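Capsid protein (Bocavirus gorilla/GBoV1/2009, PDB 7LNK) builds the T=1 icosahedral shell of a parvovirus, sixty copies of the chain assembling into the capsid of this gorilla bocavirus. Local coordinates at residues Ser313-Pro318 against Met348-Leu353; Ile341-Leu346 against Pro493-Gln498. All coordinates share one frame; numbering follows the deposited sequence.

Contact 1 (Ser313-Pro318 against Met348-Leu353)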
ATOM      1  N   SER A 313    -112.304  24.639  10.418  1.00 26.54           N
ATOM      2  CA  SER A 313    -111.692  25.461  11.439  1.00 26.54           C
ATOM      3  C   SER A 313    -110.190  25.254  11.453  1.00 26.54           C
ATOM      4  O   SER A 313    -109.693  24.148  11.231  1.00 26.54           O
ATOM      5  CB  SER A 313    -112.284  25.121  12.800  1.00 27.09           C
ATOM      6  OG  SER A 313    -111.659  25.869  13.820  1.00 27.09           O
ATOM      7  N   GLY A 314    -109.471  26.328  11.712  1.00 25.45           N
ATOM      8  CA  GLY A 314    -108.040  26.291  11.889  1.00 25.45           C
ATOM      9  C   GLY A 314    -107.763  26.161  13.363  1.00 25.45           C
ATOM     10  O   GLY A 314    -108.469  25.443  14.070  1.00 25.45           O
ATOM     11  N   SER A 315    -106.712  26.823  13.836  1.00 25.92           N
ATOM     12  CA  SER A 315    -106.517  26.941  15.274  1.00 25.92           C
ATOM     13  C   SER A 315    -107.700  27.627  15.944  1.00 25.92           C
ATOM     14  O   SER A 315    -107.787  27.647  17.175  1.00 25.92           O
ATOM     15  CB  SER A 315    -105.230  27.699  15.567  1.00 25.92           C
ATOM     16  OG  SER A 315    -104.113  26.959  15.124  1.00 25.92           O
ATOM     17  N   LEU A 316    -108.601  28.219  15.161  1.00 25.90           N
ATOM     18  CA  LEU A 316    -109.809  28.815  15.715  1.00 25.90           C
ATOM     19  C   LEU A 316    -110.608  27.819  16.539  1.00 25.90           C
ATOM     20  O   LEU A 316    -110.708  26.640  16.199  1.00 25.90           O
ATOM     21  CB  LEU A 316    -110.701  29.386  14.616  1.00 24.99           C
ATOM     22  CG  LEU A 316    -110.353  30.690  13.902  1.00 24.99           C
ATOM     23  CD1 LEU A 316    -108.933  30.744  13.444  1.00 24.99           C
ATOM     24  CD2 LEU A 316    -111.304  30.919  12.753  1.00 24.99           C
ATOM     25  N   ALA A 317    -111.183  28.315  17.623  1.00 27.47           N
ATOM     26  CA  ALA A 317    -112.006  27.489  18.486  1.00 27.47           C
ATOM     27  C   ALA A 317    -113.281  27.095  17.757  1.00 27.47           C
ATOM     28  O   ALA A 317    -114.027  27.973  17.311  1.00 27.47           O
ATOM     29  CB  ALA A 317    -112.351  28.239  19.768  1.00 27.45           C
ATOM     30  N   PRO A 318    -113.564  25.803  17.609  1.00 29.24           N
ATOM     31  CA  PRO A 318    -114.802  25.407  16.937  1.00 29.24           C
ATOM     32  C   PRO A 318    -116.006  25.961  17.676  1.00 29.24           C
ATOM     33  O   PRO A 318    -116.146  25.793  18.888  1.00 29.24           O
ATOM     34  CB  PRO A 318    -114.753  23.878  16.995  1.00 28.60           C
ATOM     35  CG  PRO A 318    -113.313  23.561  17.082  1.00 28.60           C
ATOM     36  CD  PRO A 318    -112.733  24.638  17.944  1.00 28.60           C
ATOM     37  N   MET A 348    -102.776  27.392  24.511  1.00 24.42           N
ATOM     38  CA  MET A 348    -103.245  28.731  24.198  1.00 24.42           C
ATOM     39  C   MET A 348    -102.830  29.197  22.813  1.00 24.42           C
ATOM     40  O   MET A 348    -103.123  30.339  22.450  1.00 24.42           O
ATOM     41  CB  MET A 348    -102.754  29.714  25.248  1.00 24.80           C
ATOM     42  CG  MET A 348    -103.287  29.479  26.641  1.00 24.80           C
ATOM     43  SD  MET A 348    -105.065  29.649  26.804  1.00 24.80           S
ATOM     44  CE  MET A 348    -105.566  27.937  26.938  1.00 24.80           C
ATOM     45  N   LEU A 349    -102.148  28.359  22.042  1.00 24.24           N
ATOM     46  CA  LEU A 349    -101.975  28.569  20.614  1.00 24.24           C
ATOM     47  C   LEU A 349    -103.039  27.857  19.804  1.00 24.24           C
ATOM     48  O   LEU A 349    -102.967  27.839  18.573  1.00 24.24           O
ATOM     49  CB  LEU A 349    -100.581  28.147  20.175  1.00 23.47           C
ATOM     50  CG  LEU A 349     -99.500  29.079  20.704  1.00 23.47           C
ATOM     51  CD1 LEU A 349     -98.130  28.563  20.397  1.00 23.47           C
ATOM     52  CD2 LEU A 349     -99.690  30.434  20.077  1.00 23.47           C
ATOM     53  N   ARG A 350    -104.017  27.264  20.474  1.00 25.07           N
ATOM     54  CA  ARG A 350    -105.165  26.636  19.854  1.00 25.07           C
ATOM     55  C   ARG A 350    -106.414  27.317  20.385  1.00 25.07           C
ATOM     56  O   ARG A 350    -106.365  28.048  21.376  1.00 25.07           O
ATOM     57  CB  ARG A 350    -105.222  25.138  20.158  1.00 24.06           C
ATOM     58  CG  ARG A 350    -104.049  24.337  19.643  1.00 24.06           C
ATOM     59  CD  ARG A 350    -104.085  24.215  18.146  1.00 24.06           C
ATOM     60  NE  ARG A 350    -105.240  23.467  17.680  1.00 24.06           N
ATOM     61  CZ  ARG A 350    -105.565  23.335  16.404  1.00 24.06           C
ATOM     62  NH1 ARG A 350    -104.814  23.893  15.475  1.00 24.06           N
ATOM     63  NH2 ARG A 350    -106.635  22.644  16.060  1.00 24.06           N
ATOM     64  N   ASP A 351    -107.530  27.097  19.694  1.00 26.73           N
ATOM     65  CA  ASP A 351    -108.828  27.637  20.104  1.00 26.73           C
ATOM     66  C   ASP A 351    -108.830  29.160  20.079  1.00 26.73           C
ATOM     67  O   ASP A 351    -109.353  29.818  20.977  1.00 26.73           O
ATOM     68  CB  ASP A 351    -109.230  27.112  21.476  1.00 28.15           C
ATOM     69  CG  ASP A 351    -109.550  25.643  21.449  1.00 28.15           C
ATOM     70  OD1 ASP A 351    -109.770  25.093  20.352  1.00 28.15           O
ATOM     71  OD2 ASP A 351    -109.556  25.028  22.525  1.00 28.15           O
ATOM     72  N   GLN A 352    -108.241  29.716  19.032  1.00 26.04           N
ATOM     73  CA  GLN A 352    -108.125  31.149  18.856  1.00 26.04           C
ATOM     74  C   GLN A 352    -109.422  31.736  18.312  1.00 26.04           C
ATOM     75  O   GLN A 352    -110.219  31.048  17.679  1.00 26.04           O
ATOM     76  CB  GLN A 352    -106.969  31.442  17.912  1.00 25.04           C
ATOM     77  CG  GLN A 352    -105.636  30.986  18.454  1.00 25.04           C
ATOM     78  CD  GLN A 352    -104.517  31.199  17.478  1.00 25.04           C
ATOM     79  OE1 GLN A 352    -104.740  31.273  16.277  1.00 25.04           O
ATOM     80  NE2 GLN A 352    -103.300  31.292  17.984  1.00 25.04           N
ATOM     81  N   LEU A 353    -109.640  33.019  18.578  1.00 25.87           N
ATOM     82  CA  LEU A 353    -110.780  33.732  18.019  1.00 25.87           C
ATOM     83  C   LEU A 353    -110.374  35.152  17.668  1.00 25.87           C
ATOM     84  O   LEU A 353    -109.419  35.700  18.218  1.00 25.87           O
ATOM     85  CB  LEU A 353    -111.973  33.752  18.979  1.00 26.68           C
ATOM     86  CG  LEU A 353    -112.660  32.418  19.249  1.00 26.68           C
ATOM     87  CD1 LEU A 353    -113.700  32.578  20.322  1.00 26.68           C
ATOM     88  CD2 LEU A 353    -113.299  31.904  17.980  1.00 26.68           C
TER

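Contact 2 (Ile341-Leu346 against Pro493-Gln498)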
ATOM      1  N   ILE A 341    -115.059  12.619  19.588  1.00 25.25           N
ATOM      2  CA  ILE A 341    -115.132  14.025  19.236  1.00 25.25           C
ATOM      3  C   ILE A 341    -113.923  14.713  19.837  1.00 25.25           C
ATOM      4  O   ILE A 341    -113.655  14.575  21.036  1.00 25.25           O
ATOM      5  CB  ILE A 341    -116.428  14.656  19.760  1.00 26.01           C
ATOM      6  CG1 ILE A 341    -117.634  13.957  19.154  1.00 26.01           C
ATOM      7  CG2 ILE A 341    -116.465  16.118  19.409  1.00 26.01           C
ATOM      8  CD1 ILE A 341    -118.921  14.326  19.809  1.00 26.01           C
ATOM      9  N   ALA A 342    -113.186  15.446  19.012  1.00 25.69           N
ATOM     10  CA  ALA A 342    -112.041  16.188  19.512  1.00 25.69           C
ATOM     11  C   ALA A 342    -112.486  17.248  20.503  1.00 25.69           C
ATOM     12  O   ALA A 342    -113.518  17.897  20.323  1.00 25.69           O
ATOM     13  CB  ALA A 342    -111.295  16.838  18.357  1.00 24.95           C
ATOM     14  N   ASN A 343    -111.708  17.422  21.555  1.00 25.77           N
ATOM     15  CA  ASN A 343    -111.954  18.432  22.572  1.00 25.77           C
ATOM     16  C   ASN A 343    -110.700  19.270  22.716  1.00 25.77           C
ATOM     17  O   ASN A 343    -109.627  18.886  22.241  1.00 25.77           O
ATOM     18  CB  ASN A 343    -112.380  17.781  23.904  1.00 26.00           C
ATOM     19  CG  ASN A 343    -111.317  16.890  24.510  1.00 26.00           C
ATOM     20  OD1 ASN A 343    -110.125  17.151  24.413  1.00 26.00           O
ATOM     21  ND2 ASN A 343    -111.759  15.819  25.152  1.00 26.00           N
ATOM     22  N   PRO A 344    -110.803  20.452  23.322  1.00 26.32           N
ATOM     23  CA  PRO A 344    -109.642  21.344  23.382  1.00 26.32           C
ATOM     24  C   PRO A 344    -108.464  20.720  24.110  1.00 26.32           C
ATOM     25  O   PRO A 344    -108.624  20.001  25.096  1.00 26.32           O
ATOM     26  CB  PRO A 344    -110.183  22.561  24.134  1.00 27.19           C
ATOM     27  CG  PRO A 344    -111.305  22.033  24.922  1.00 27.19           C
ATOM     28  CD  PRO A 344    -111.957  21.062  23.997  1.00 27.19           C
ATOM     29  N   SER A 345    -107.271  21.004  23.606  1.00 25.60           N
ATOM     30  CA  SER A 345    -106.040  20.604  24.267  1.00 25.60           C
ATOM     31  C   SER A 345    -105.641  21.561  25.375  1.00 25.60           C
ATOM     32  O   SER A 345    -104.667  21.292  26.082  1.00 25.60           O
ATOM     33  CB  SER A 345    -104.904  20.499  23.250  1.00 24.71           C
ATOM     34  OG  SER A 345    -104.620  21.756  22.672  1.00 24.71           O
ATOM     35  N   LEU A 346    -106.363  22.669  25.531  1.00 25.16           N
ATOM     36  CA  LEU A 346    -106.070  23.673  26.550  1.00 25.16           C
ATOM     37  C   LEU A 346    -104.681  24.266  26.352  1.00 25.16           C
ATOM     38  O   LEU A 346    -104.051  24.753  27.289  1.00 25.16           O
ATOM     39  CB  LEU A 346    -106.240  23.113  27.962  1.00 26.03           C
ATOM     40  CG  LEU A 346    -107.639  22.816  28.519  1.00 26.03           C
ATOM     41  CD1 LEU A 346    -108.541  22.053  27.589  1.00 26.03           C
ATOM     42  CD2 LEU A 346    -107.515  22.092  29.835  1.00 26.03           C
ATOM     43  N   PRO A 493    -110.691   3.450  23.164  1.00 23.95           N
ATOM     44  CA  PRO A 493    -110.797   4.713  23.903  1.00 23.95           C
ATOM     45  C   PRO A 493    -112.125   5.392  23.611  1.00 23.95           C
ATOM     46  O   PRO A 493    -112.530   5.519  22.458  1.00 23.95           O
ATOM     47  CB  PRO A 493    -109.607   5.524  23.386  1.00 23.59           C
ATOM     48  CG  PRO A 493    -109.321   4.950  22.061  1.00 23.59           C
ATOM     49  CD  PRO A 493    -109.589   3.489  22.193  1.00 23.59           C
ATOM     50  N   THR A 494    -112.821   5.788  24.674  1.00 24.16           N
ATOM     51  CA  THR A 494    -114.127   6.415  24.518  1.00 24.16           C
ATOM     52  C   THR A 494    -114.009   7.897  24.191  1.00 24.16           C
ATOM     53  O   THR A 494    -114.817   8.435  23.428  1.00 24.16           O
ATOM     54  CB  THR A 494    -114.959   6.200  25.777  1.00 24.72           C
ATOM     55  OG1 THR A 494    -115.171   4.800  25.962  1.00 24.72           O
ATOM     56  CG2 THR A 494    -116.297   6.877  25.658  1.00 24.72           C
ATOM     57  N   THR A 495    -113.013   8.575  24.744  1.00 23.87           N
ATOM     58  CA  THR A 495    -112.944  10.021  24.655  1.00 23.87           C
ATOM     59  C   THR A 495    -111.593  10.463  24.110  1.00 23.87           C
ATOM     60  O   THR A 495    -110.640   9.687  24.030  1.00 23.87           O
ATOM     61  CB  THR A 495    -113.206  10.678  26.013  1.00 24.59           C
ATOM     62  OG1 THR A 495    -113.376  12.086  25.830  1.00 24.59           O
ATOM     63  CG2 THR A 495    -112.049  10.463  26.932  1.00 24.59           C
ATOM     64  N   PHE A 496    -111.538  11.737  23.722  1.00 23.57           N
ATOM     65  CA  PHE A 496    -110.391  12.266  22.995  1.00 23.57           C
ATOM     66  C   PHE A 496    -109.138  12.284  23.860  1.00 23.57           C
ATOM     67  O   PHE A 496    -108.022  12.138  23.350  1.00 23.57           O
ATOM     68  CB  PHE A 496    -110.724  13.668  22.491  1.00 23.66           C
ATOM     69  CG  PHE A 496    -109.613  14.336  21.749  1.00 23.66           C
ATOM     70  CD1 PHE A 496    -109.380  14.043  20.424  1.00 23.66           C
ATOM     71  CD2 PHE A 496    -108.821  15.277  22.365  1.00 23.66           C
ATOM     72  CE1 PHE A 496    -108.374  14.667  19.738  1.00 23.66           C
ATOM     73  CE2 PHE A 496    -107.814  15.897  21.682  1.00 23.66           C
ATOM     74  CZ  PHE A 496    -107.589  15.590  20.367  1.00 23.66           C
ATOM     75  N   ASP A 497    -109.296  12.468  25.170  1.00 23.41           N
ATOM     76  CA  ASP A 497    -108.131  12.501  26.044  1.00 23.41           C
ATOM     77  C   ASP A 497    -107.566  11.107  26.268  1.00 23.41           C
ATOM     78  O   ASP A 497    -106.378  10.954  26.570  1.00 23.41           O
ATOM     79  CB  ASP A 497    -108.487  13.155  27.375  1.00 24.91           C
ATOM     80  CG  ASP A 497    -108.671  14.650  27.256  1.00 24.91           C
ATOM     81  OD1 ASP A 497    -108.229  15.228  26.246  1.00 24.91           O
ATOM     82  OD2 ASP A 497    -109.258  15.251  28.179  1.00 24.91           O
ATOM     83  N   GLN A 498    -108.400  10.076  26.136  1.00 22.67           N
ATOM     84  CA  GLN A 498    -107.900   8.712  26.256  1.00 22.67           C
ATOM     85  C   GLN A 498    -107.047   8.333  25.062  1.00 22.67           C
ATOM     86  O   GLN A 498    -106.240   7.404  25.143  1.00 22.67           O
ATOM     87  CB  GLN A 498    -109.062   7.744  26.408  1.00 23.98           C
ATOM     88  CG  GLN A 498    -109.819   7.940  27.682  1.00 23.98           C
ATOM     89  CD  GLN A 498    -111.025   7.061  27.772  1.00 23.98           C
ATOM     90  OE1 GLN A 498    -111.535   6.586  26.768  1.00 23.98           O
ATOM     91  NE2 GLN A 498    -111.525   6.879  28.976  1.00 23.98           N
TER

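Contact 1 (Ser313-Pro318 against Met348-Leu353)
Two backbone hydrogen bonds pair L316 with Q352: Q352 N gives its hydrogen to S315 O at 2.8 Å, and A317 N returns one to Q352 O at 2.9 Å. Together they make a single beta bridge between the two segments, both of which lie in the long insertion between strands 207-223 and 415-420, consistent with the GH loop of the parvovirus jelly roll. Both bonds are moderately bent, with N-H...O angles of 157° and 155°, and in each the donor is tilted from the carbonyl plane. Q352 O also faces the CA-H of L316, so this one carbonyl meets two neighbouring residues of the loop. Beside the bridge the R350 chain doubles back until its guanidinium lies over S315, whose CA stands over one face, near its border. There S315 OG and R350 NH1, 3.2 Å apart, both hydrogen-bond to the carbonyl oxygen of D377, which ties the loop and the turn before strand 352-357 to a third segment. The straight outer part of Q352 runs past S315, its OE1 3.7 Å from S315 CB; the amide goes on to bond G268 N through OE1 and I375 O through NE2. Q352 and L353 also join an antiparallel ladder with a strand of a second subunit, and K292 and P293 of that subunit pack on A317 and D351. The A317 methyl is wedged between D351 and L353. A317 CB lies 3.7 Å from D351 CB and 4.2 Å from L353 CD2. P318 marks the end of the contact, where P318 CD comes within 3.8 Å of D351 OD1.

Contact 2 (Ile341-Leu346 against Pro493-Gln498)
A342 and F496 bring the two backbones together, their CA atoms 5.5 Å apart, where an extended chain leaving strand 339-341 passes a turn of residues 496-498 that has helical backbone angles but lacks the regular bonds. The turn is held from within by the Q498 side chain, which folds back to offer OE1 to two amides. T494 N hydrogen-bonds Q498 OE1 at 2.6 Å from nearly along the C=O axis, though its N-H is bent, while T495 N bonds Q498 OE1 at 3.2 Å from above the carbonyl plane. F496 carries the contact. Its CG stands anti to the backbone N (chi1 179°), and this directs the ring at the passing chain. One face of the ring is laid against the backbone of A342 and N343: A342 CA makes a CH-pi contact 4.0 Å from the F496 ring centroid, and N343 N sits over the same face toward the rim. A342 CB is 3.9 Å from F496 CE1, and I341 O lies 3.4 Å from F496 CB. Here the probable GH loop of the jelly roll meets the C-terminal chain that follows strand 437-453. W327 of strand 326-328 and T382 of a loop also pack against F496. N343 reaches across beside the ring with its amide plane 80° from that of the ring. Farther out, the same amide crosses the D497 side chain at about a right angle, the amide and carboxylate planes 65° apart; D497 OD2 has a long, weak ion pair with R463.

In the fold
Contacts 1 and 2 are neighbours, their centres about 15 Å apart on the same side of the chain's centre, and their segments alternate along the sequence. Only S347 separates 341-346 from 348-353, so one continuous run meets the 313-318 loop at one end and the C-terminal 493-498 turn at the other. Where the two contacts touch, D351 of contact 1 packs on P344 of contact 2, and R350 CG lies 4.0 Å from S345 OG. Y379 touches both R350 and A342. The same second subunit borders both contacts: its P293 packs on D351 and P344, placing this linked region beside a subunit interface of the capsid.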